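Local atomic coordinates of fimbrial subunit type 1 (Actinomyces oris, PDB entry 3UXF), a protein that forms the shaft of Actinomyces oris type 1 fimbriae as their major subunit, a cell-wall-anchored pilin of the bacterial surface. Residues 204-209 with 295-300; 183-188 with 344-349; 221-226 with 318-323. All coordinates share one frame; numbering follows the deposited sequence.

Contact 1: residues 204-209 with 295-300; sequences TITTSI and KLQVTL
Ile205 and Val298 face each other as a hydrogen-bonded pair of antiparallel strands in a five-stranded sheet, one layer of the middle beta-sandwich domain of this pilin. Their two backbone bonds are nearly straight, with Ile205 N to Val298 O at 2.8 Å and 169° at the hydrogen. Thr207 and Leu296 form the next such pair. Ile205, Thr207, Leu296 and Val298 turn to the interior of the sandwich, where Tyr223, Val225 and Leu320 meet this face. Thr204, Thr206, Gln297 and Thr299 lie on the other face. There the methyl CG2 of Thr204 rests on Gln297 CG at 3.6 Å.

Lys295 can be followed along its whole length. Its CB lies 3.3 Å from Thr207 O, and CG passes over the same oxygen and Ser208 CA. CD meets the methyl CG2 of Thr206 at 3.7 Å, crossing it at about a right angle. CE nears Ser208 OG. The chain runs straight to CE and bends only at the last torsion (chi4 -114°). NZ then donates to Ser208 OG at 2.9 Å. Ser183 OG bonds both Ser208 OG and Lys295 NZ. One water accepts from Lys295 NZ at 2.9 Å and lies equally far from Thr206 O.

Contact 2: residues 183-188 with 344-349; sequences SGVDKQ and IPTTPV
Val185 puts its methyl CG2 against the backbone of 344-346, 3.3 Å from Pro345 O. The same methyl meets Ile344 CG2 at 4.0 Å. Thr346 packs its own methyl, CG2, on the peptide between Asp186 and Lys187, 3.6 Å from Asp186 C. Farther along, Val349 uses both branches. CG1 sits close to the carbonyl oxygen of Lys187. CG2 lies against the straight Lys187 chain from CG to CE, crossing it at about a right angle, with CE 3.8 Å away. Residues 185-188 and 344-349 run in nearly the same direction, end to end 14° apart. They belong to different sheets, and their direct contacts are van der Waals.

Two waters bridge the segments. One donates to Val185 O and accepts from Thr347 N. The other accepts from Lys187 N at 2.8 Å and from Thr347 OG1.

The next shell fixes these groups. Thr346 OG1 stands between its backbone N and carbonyl carbon (chi1 73°). It donates to Thr347 O at 2.9 Å from well above the carbonyl plane, and is bonded by Ala318 N. Lys187 CG is anti to the backbone N (chi1 -179°), and the extended chain carries NZ past Val349 to Asn316 CG. There a covalent link joins them, with Asp227 OD2 hydrogen-bonded to NZ and Tyr203 beside the lysine. This is the Lys-Asn isopeptide bond of Gram-positive pilins, with an acidic neighbour. As an amide nitrogen, NZ should carry no positive charge, while Val349 packs on the methylenes that lead to it; the crosslink ties the two sheets covalently.

Contact 3: residues 221-226 with 318-323; sequences KRYEVV and AGLIPN
This contact is an antiparallel pairing of strand 224-229 with strand 312-321, inside the second sheet of the middle domain, and it extends on to Arg222 and Asn323. Glu224 pairs with Ile321 and Val226 with Gly319, each through two backbone bonds. The straightest runs from Val226 N to Gly319 O, 2.9 Å long with 177° at the hydrogen. Between them Val225 and Leu320 make a non-hydrogen-bonded pair facing the other sheet, where both reach Thr207.

Tyr223 lies on that inner side. Leu320 CD1 sits over one face of its ring in a CH-pi contact. The methyl is 3.8 Å from the ring centroid and shifted toward the hydroxyl end, so CZ is its nearest ring atom at 3.4 Å. Tyr223 CG stands anti to the backbone N (chi1 -163°). The ring thereby reaches across the sandwich, and its OH bonds Thr207 OG1 and Ser208 O.

Ile321 is on the opposite face, where its CG2 lies over one face of the Arg222 guanidinium, toward the rim. The arginine runs straight from CG to NE, and its CB lies 3.5 Å from Asn323 O. It grips Glu224 side-on with two nitrogens: Arg222 NE bonds Glu224 OE2 at 3.0 Å, and Arg222 NH2 bonds Glu224 OE1 at 2.9 Å. Both oxygens are met from above the carboxylate plane. Phe328 O and Trp330 O take further guanidinium bonds, which probably hold the group flat over Ile321. A water joins Arg222 NH1 to Asn323 O. Gln274 bonds Glu224 OE2 as well, so the salt bridge is anchored at both ends. The pair is an antiparallel element of a two-sheet beta sandwich, with Tyr223, Val225 and Leu320 turned to the opposing sheet.

From the N terminus, segment 183-188 comes first, and contact 2 closes the longest loop when the chain returns at 344-349. Contacts 1 and 3 are both nested inside it. These two cross each other: 204-209, 221-226, 295-300 and 318-323 follow in turn, so the chain passes between the two sheets again and again. Contact 1 pairs two strands of one sheet and contact 3 two of the other. Contact 2 joins an edge strand of the first, 185-190, to strand 344-362 of the second. That long strand runs on toward the C-terminal domain. Contacts 1 and 3 also meet directly, Ile205 CD1 on Ala318 CB at 3.7 Å.

Contact 1: residues 204-209 with 295-300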
# COMPACT_ATOMS: atom_id res chain seq x y z
N THR A 204 -6.60 4.93 -3.61
CA THR A 204 -5.80 4.89 -4.83
C THR A 204 -4.82 3.77 -4.68
O THR A 204 -4.04 3.75 -3.72
CB THR A 204 -5.05 6.22 -5.07
OG1 THR A 204 -5.97 7.33 -5.02
CG2 THR A 204 -4.31 6.18 -6.44
N ILE A 205 -4.88 2.79 -5.58
CA ILE A 205 -4.02 1.62 -5.51
C ILE A 205 -3.07 1.65 -6.71
O ILE A 205 -3.49 1.80 -7.84
CB ILE A 205 -4.84 0.32 -5.57
CG1 ILE A 205 -5.87 0.30 -4.46
CG2 ILE A 205 -3.90 -0.90 -5.53
CD1 ILE A 205 -6.98 -0.67 -4.76
N THR A 206 -1.76 1.56 -6.46
CA THR A 206 -0.80 1.69 -7.54
C THR A 206 0.10 0.48 -7.54
O THR A 206 0.73 0.18 -6.52
CB THR A 206 0.04 2.99 -7.36
OG1 THR A 206 -0.85 4.11 -7.20
CG2 THR A 206 0.89 3.26 -8.59
N THR A 207 0.13 -0.22 -8.66
CA THR A 207 0.81 -1.54 -8.72
C THR A 207 1.78 -1.62 -9.88
O THR A 207 1.44 -1.29 -11.03
CB THR A 207 -0.22 -2.68 -8.85
OG1 THR A 207 -1.12 -2.39 -9.92
CG2 THR A 207 -1.01 -2.82 -7.59
N SER A 208 2.99 -2.15 -9.61
CA SER A 208 3.93 -2.43 -10.70
C SER A 208 3.34 -3.38 -11.73
O SER A 208 2.43 -4.19 -11.43
CB SER A 208 5.22 -3.04 -10.13
OG SER A 208 5.91 -2.07 -9.38
N ILE A 209 3.88 -3.32 -12.95
CA ILE A 209 3.46 -4.17 -14.05
C ILE A 209 4.69 -4.99 -14.47
O ILE A 209 5.76 -4.42 -14.65
CB ILE A 209 3.02 -3.31 -15.25
CG1 ILE A 209 1.78 -2.47 -14.85
CG2 ILE A 209 2.69 -4.16 -16.42
CD1 ILE A 209 1.46 -1.35 -15.85
N LYS A 295 2.95 2.07 -14.12
CA LYS A 295 2.21 1.26 -13.13
C LYS A 295 0.73 1.33 -13.43
O LYS A 295 0.26 2.26 -14.11
CB LYS A 295 2.45 1.81 -11.73
CG LYS A 295 3.88 1.52 -11.26
CD LYS A 295 4.08 1.95 -9.85
CE LYS A 295 5.49 1.65 -9.39
NZ LYS A 295 5.54 0.62 -8.32
N LEU A 296 -0.03 0.36 -12.92
CA LEU A 296 -1.50 0.50 -12.97
C LEU A 296 -1.96 1.31 -11.76
O LEU A 296 -1.46 1.14 -10.66
CB LEU A 296 -2.23 -0.86 -13.01
CG LEU A 296 -3.67 -0.78 -13.57
CD1 LEU A 296 -3.72 -0.63 -15.07
CD2 LEU A 296 -4.49 -2.00 -13.14
N GLN A 297 -2.91 2.21 -11.97
CA GLN A 297 -3.45 2.97 -10.87
C GLN A 297 -4.97 2.79 -10.87
O GLN A 297 -5.67 3.12 -11.85
CB GLN A 297 -3.12 4.47 -11.00
CG GLN A 297 -3.61 5.29 -9.87
CD GLN A 297 -3.62 6.77 -10.22
OE1 GLN A 297 -4.53 7.26 -10.92
NE2 GLN A 297 -2.59 7.48 -9.79
N VAL A 298 -5.48 2.26 -9.77
CA VAL A 298 -6.91 2.04 -9.60
C VAL A 298 -7.43 3.03 -8.55
O VAL A 298 -6.96 3.03 -7.42
CB VAL A 298 -7.18 0.58 -9.15
CG1 VAL A 298 -8.64 0.40 -8.71
CG2 VAL A 298 -6.86 -0.40 -10.26
N THR A 299 -8.46 3.78 -8.89
CA THR A 299 -9.09 4.69 -7.92
C THR A 299 -10.44 4.09 -7.60
O THR A 299 -11.20 3.76 -8.54
CB THR A 299 -9.28 6.10 -8.52
OG1 THR A 299 -8.00 6.63 -8.88
CG2 THR A 299 -9.93 7.02 -7.49
N LEU A 300 -10.70 3.89 -6.30
CA LEU A 300 -12.00 3.41 -5.82
C LEU A 300 -12.62 4.52 -5.02
O LEU A 300 -11.95 5.13 -4.16
CB LEU A 300 -11.84 2.15 -4.97
CG LEU A 300 -11.25 0.93 -5.71
CD1 LEU A 300 -11.15 -0.28 -4.73
CD2 LEU A 300 -12.06 0.61 -6.97
O HOH W 1 -6.83 8.51 -7.39
O HOH W 2 -0.46 6.55 -8.22
O HOH W 3 3.42 1.25 -6.44

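Contact 2: residues 183-188 with 344-349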
# COMPACT_ATOMS: atom_id res chain seq x y z
N SER A 183 8.74 -3.15 -8.65
CA SER A 183 9.19 -2.14 -7.71
C SER A 183 8.27 -1.96 -6.53
O SER A 183 8.70 -1.45 -5.50
CB SER A 183 9.38 -0.82 -8.44
OG SER A 183 8.19 -0.47 -9.12
N GLY A 184 7.01 -2.36 -6.66
CA GLY A 184 6.15 -2.29 -5.50
C GLY A 184 4.66 -2.22 -5.77
O GLY A 184 4.22 -2.08 -6.92
N VAL A 185 3.90 -2.36 -4.69
CA VAL A 185 2.46 -2.16 -4.73
C VAL A 185 2.15 -1.26 -3.55
O VAL A 185 2.75 -1.39 -2.48
CB VAL A 185 1.69 -3.48 -4.64
CG1 VAL A 185 2.03 -4.38 -5.84
CG2 VAL A 185 1.98 -4.19 -3.32
N ASP A 186 1.20 -0.34 -3.73
CA ASP A 186 0.95 0.65 -2.71
C ASP A 186 -0.52 1.01 -2.70
O ASP A 186 -1.18 0.89 -3.73
CB ASP A 186 1.75 1.92 -3.03
CG ASP A 186 3.26 1.69 -2.91
OD1 ASP A 186 3.77 1.71 -1.76
OD2 ASP A 186 3.95 1.48 -3.95
N LYS A 187 -1.02 1.34 -1.51
CA LYS A 187 -2.39 1.86 -1.41
C LYS A 187 -2.36 3.16 -0.64
O LYS A 187 -1.64 3.26 0.36
CB LYS A 187 -3.32 0.87 -0.69
CG LYS A 187 -4.75 1.41 -0.61
CD LYS A 187 -5.73 0.26 -0.11
CE LYS A 187 -7.09 0.89 0.12
NZ LYS A 187 -8.19 -0.11 0.17
N GLN A 188 -3.12 4.14 -1.11
CA GLN A 188 -3.27 5.40 -0.40
C GLN A 188 -4.73 5.66 -0.15
O GLN A 188 -5.62 5.13 -0.84
CB GLN A 188 -2.78 6.55 -1.28
CG GLN A 188 -1.28 6.42 -1.62
CD GLN A 188 -0.88 7.36 -2.72
OE1 GLN A 188 -0.98 7.03 -3.90
NE2 GLN A 188 -0.44 8.57 -2.34
N ILE A 344 0.27 -10.18 -3.92
CA ILE A 344 1.33 -9.38 -3.33
C ILE A 344 0.65 -8.18 -2.66
O ILE A 344 0.01 -7.38 -3.36
CB ILE A 344 2.30 -8.87 -4.42
CG1 ILE A 344 3.01 -10.06 -5.10
CG2 ILE A 344 3.30 -7.91 -3.83
CD1 ILE A 344 3.62 -9.74 -6.47
N PRO A 345 0.76 -8.05 -1.32
CA PRO A 345 -0.08 -7.11 -0.59
C PRO A 345 0.51 -5.72 -0.41
O PRO A 345 1.73 -5.52 -0.30
CB PRO A 345 -0.21 -7.75 0.79
CG PRO A 345 1.16 -8.41 0.95
CD PRO A 345 1.48 -8.95 -0.40
N THR A 346 -0.38 -4.73 -0.40
CA THR A 346 -0.02 -3.43 0.10
C THR A 346 0.02 -3.44 1.62
O THR A 346 -0.56 -4.30 2.27
CB THR A 346 -1.03 -2.33 -0.34
OG1 THR A 346 -2.27 -2.46 0.39
CG2 THR A 346 -1.31 -2.38 -1.81
N THR A 347 0.74 -2.49 2.21
CA THR A 347 0.49 -2.26 3.62
C THR A 347 -0.93 -1.71 3.71
O THR A 347 -1.41 -1.08 2.75
CB THR A 347 1.49 -1.27 4.15
OG1 THR A 347 1.60 -0.22 3.22
CG2 THR A 347 2.86 -1.92 4.18
N PRO A 348 -1.61 -1.95 4.83
CA PRO A 348 -2.95 -1.39 5.03
C PRO A 348 -2.85 0.12 5.21
O PRO A 348 -1.81 0.64 5.62
CB PRO A 348 -3.44 -2.04 6.33
CG PRO A 348 -2.17 -2.41 7.06
CD PRO A 348 -1.19 -2.79 5.97
N VAL A 349 -3.93 0.80 4.85
CA VAL A 349 -4.06 2.23 5.15
C VAL A 349 -5.25 2.42 6.05
O VAL A 349 -6.24 1.69 5.91
CB VAL A 349 -4.24 3.10 3.86
CG1 VAL A 349 -3.00 3.05 3.03
CG2 VAL A 349 -5.47 2.70 3.02
O HOH W 4 2.58 -1.00 0.26
O HOH W 5 0.32 0.96 0.95

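Contact 3: residues 221-226 with 318-323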
# COMPACT_ATOMS: atom_id res chain seq x y z
N LYS A 221 -0.59 -12.67 -18.87
CA LYS A 221 -1.75 -13.55 -19.03
C LYS A 221 -2.84 -13.34 -17.99
O LYS A 221 -3.99 -13.70 -18.21
CB LYS A 221 -1.31 -15.01 -19.04
CG LYS A 221 -0.21 -15.32 -20.02
CD LYS A 221 -0.72 -15.26 -21.45
CE LYS A 221 0.15 -16.10 -22.37
NZ LYS A 221 1.20 -16.85 -21.61
N ARG A 222 -2.47 -12.76 -16.86
CA ARG A 222 -3.42 -12.45 -15.81
C ARG A 222 -2.92 -11.26 -15.01
O ARG A 222 -1.76 -11.21 -14.62
CB ARG A 222 -3.65 -13.65 -14.88
CG ARG A 222 -4.61 -13.35 -13.73
CD ARG A 222 -4.83 -14.56 -12.83
NE ARG A 222 -5.94 -14.34 -11.90
CZ ARG A 222 -6.17 -15.09 -10.83
NH1 ARG A 222 -5.37 -16.11 -10.55
NH2 ARG A 222 -7.20 -14.82 -10.04
N TYR A 223 -3.80 -10.31 -14.77
CA TYR A 223 -3.46 -9.14 -13.98
C TYR A 223 -4.69 -8.66 -13.24
O TYR A 223 -5.60 -8.08 -13.84
CB TYR A 223 -2.88 -8.03 -14.86
CG TYR A 223 -2.13 -6.96 -14.09
CD1 TYR A 223 -0.76 -7.03 -13.93
CD2 TYR A 223 -2.80 -5.89 -13.53
CE1 TYR A 223 -0.07 -6.06 -13.23
CE2 TYR A 223 -2.13 -4.92 -12.83
CZ TYR A 223 -0.76 -5.01 -12.68
OH TYR A 223 -0.09 -4.03 -11.98
N GLU A 224 -4.73 -8.92 -11.94
CA GLU A 224 -5.86 -8.52 -11.12
C GLU A 224 -5.40 -7.75 -9.89
O GLU A 224 -4.42 -8.11 -9.24
CB GLU A 224 -6.67 -9.75 -10.70
CG GLU A 224 -7.34 -10.46 -11.87
CD GLU A 224 -7.94 -11.80 -11.50
OE1 GLU A 224 -8.04 -12.10 -10.29
OE2 GLU A 224 -8.32 -12.55 -12.42
N VAL A 225 -6.11 -6.67 -9.60
CA VAL A 225 -5.87 -5.87 -8.41
C VAL A 225 -7.07 -6.11 -7.51
O VAL A 225 -8.20 -5.83 -7.89
CB VAL A 225 -5.74 -4.38 -8.74
CG1 VAL A 225 -5.59 -3.56 -7.47
CG2 VAL A 225 -4.57 -4.15 -9.68
N VAL A 226 -6.82 -6.66 -6.33
CA VAL A 226 -7.90 -7.06 -5.43
C VAL A 226 -7.93 -6.14 -4.25
O VAL A 226 -6.89 -5.87 -3.64
CB VAL A 226 -7.71 -8.52 -4.96
CG1 VAL A 226 -8.88 -8.93 -4.02
CG2 VAL A 226 -7.65 -9.45 -6.19
N ALA A 318 -4.97 -3.72 -0.41
CA ALA A 318 -5.11 -4.28 -1.76
C ALA A 318 -4.00 -5.29 -2.00
O ALA A 318 -3.03 -5.34 -1.23
CB ALA A 318 -5.08 -3.19 -2.84
N GLY A 319 -4.19 -6.12 -3.01
CA GLY A 319 -3.17 -7.10 -3.38
C GLY A 319 -3.10 -7.20 -4.88
O GLY A 319 -4.08 -7.02 -5.58
N LEU A 320 -1.92 -7.55 -5.37
CA LEU A 320 -1.72 -7.71 -6.80
C LEU A 320 -1.47 -9.15 -7.21
O LEU A 320 -0.66 -9.85 -6.61
CB LEU A 320 -0.54 -6.85 -7.26
CG LEU A 320 -0.03 -7.11 -8.68
CD1 LEU A 320 -1.05 -6.63 -9.70
CD2 LEU A 320 1.31 -6.43 -8.90
N ILE A 321 -2.19 -9.59 -8.24
CA ILE A 321 -1.96 -10.89 -8.86
C ILE A 321 -1.42 -10.54 -10.24
O ILE A 321 -2.17 -10.18 -11.14
CB ILE A 321 -3.24 -11.72 -8.97
CG1 ILE A 321 -3.73 -12.11 -7.58
CG2 ILE A 321 -3.00 -12.96 -9.81
CD1 ILE A 321 -5.12 -12.69 -7.56
N PRO A 322 -0.10 -10.62 -10.39
CA PRO A 322 0.59 -10.13 -11.59
C PRO A 322 0.78 -11.14 -12.72
O PRO A 322 1.22 -10.74 -13.79
CB PRO A 322 1.96 -9.73 -11.04
CG PRO A 322 2.20 -10.71 -9.94
CD PRO A 322 0.85 -11.10 -9.38
N ASN A 323 0.47 -12.41 -12.49
CA ASN A 323 0.62 -13.42 -13.54
C ASN A 323 -0.38 -14.55 -13.38
O ASN A 323 -1.23 -14.50 -12.51
CB ASN A 323 2.05 -13.95 -13.60
CG ASN A 323 2.50 -14.58 -12.30
OD1 ASN A 323 1.85 -15.49 -11.80
ND2 ASN A 323 3.61 -14.10 -11.76
O HOH W 6 -2.73 -16.77 -11.42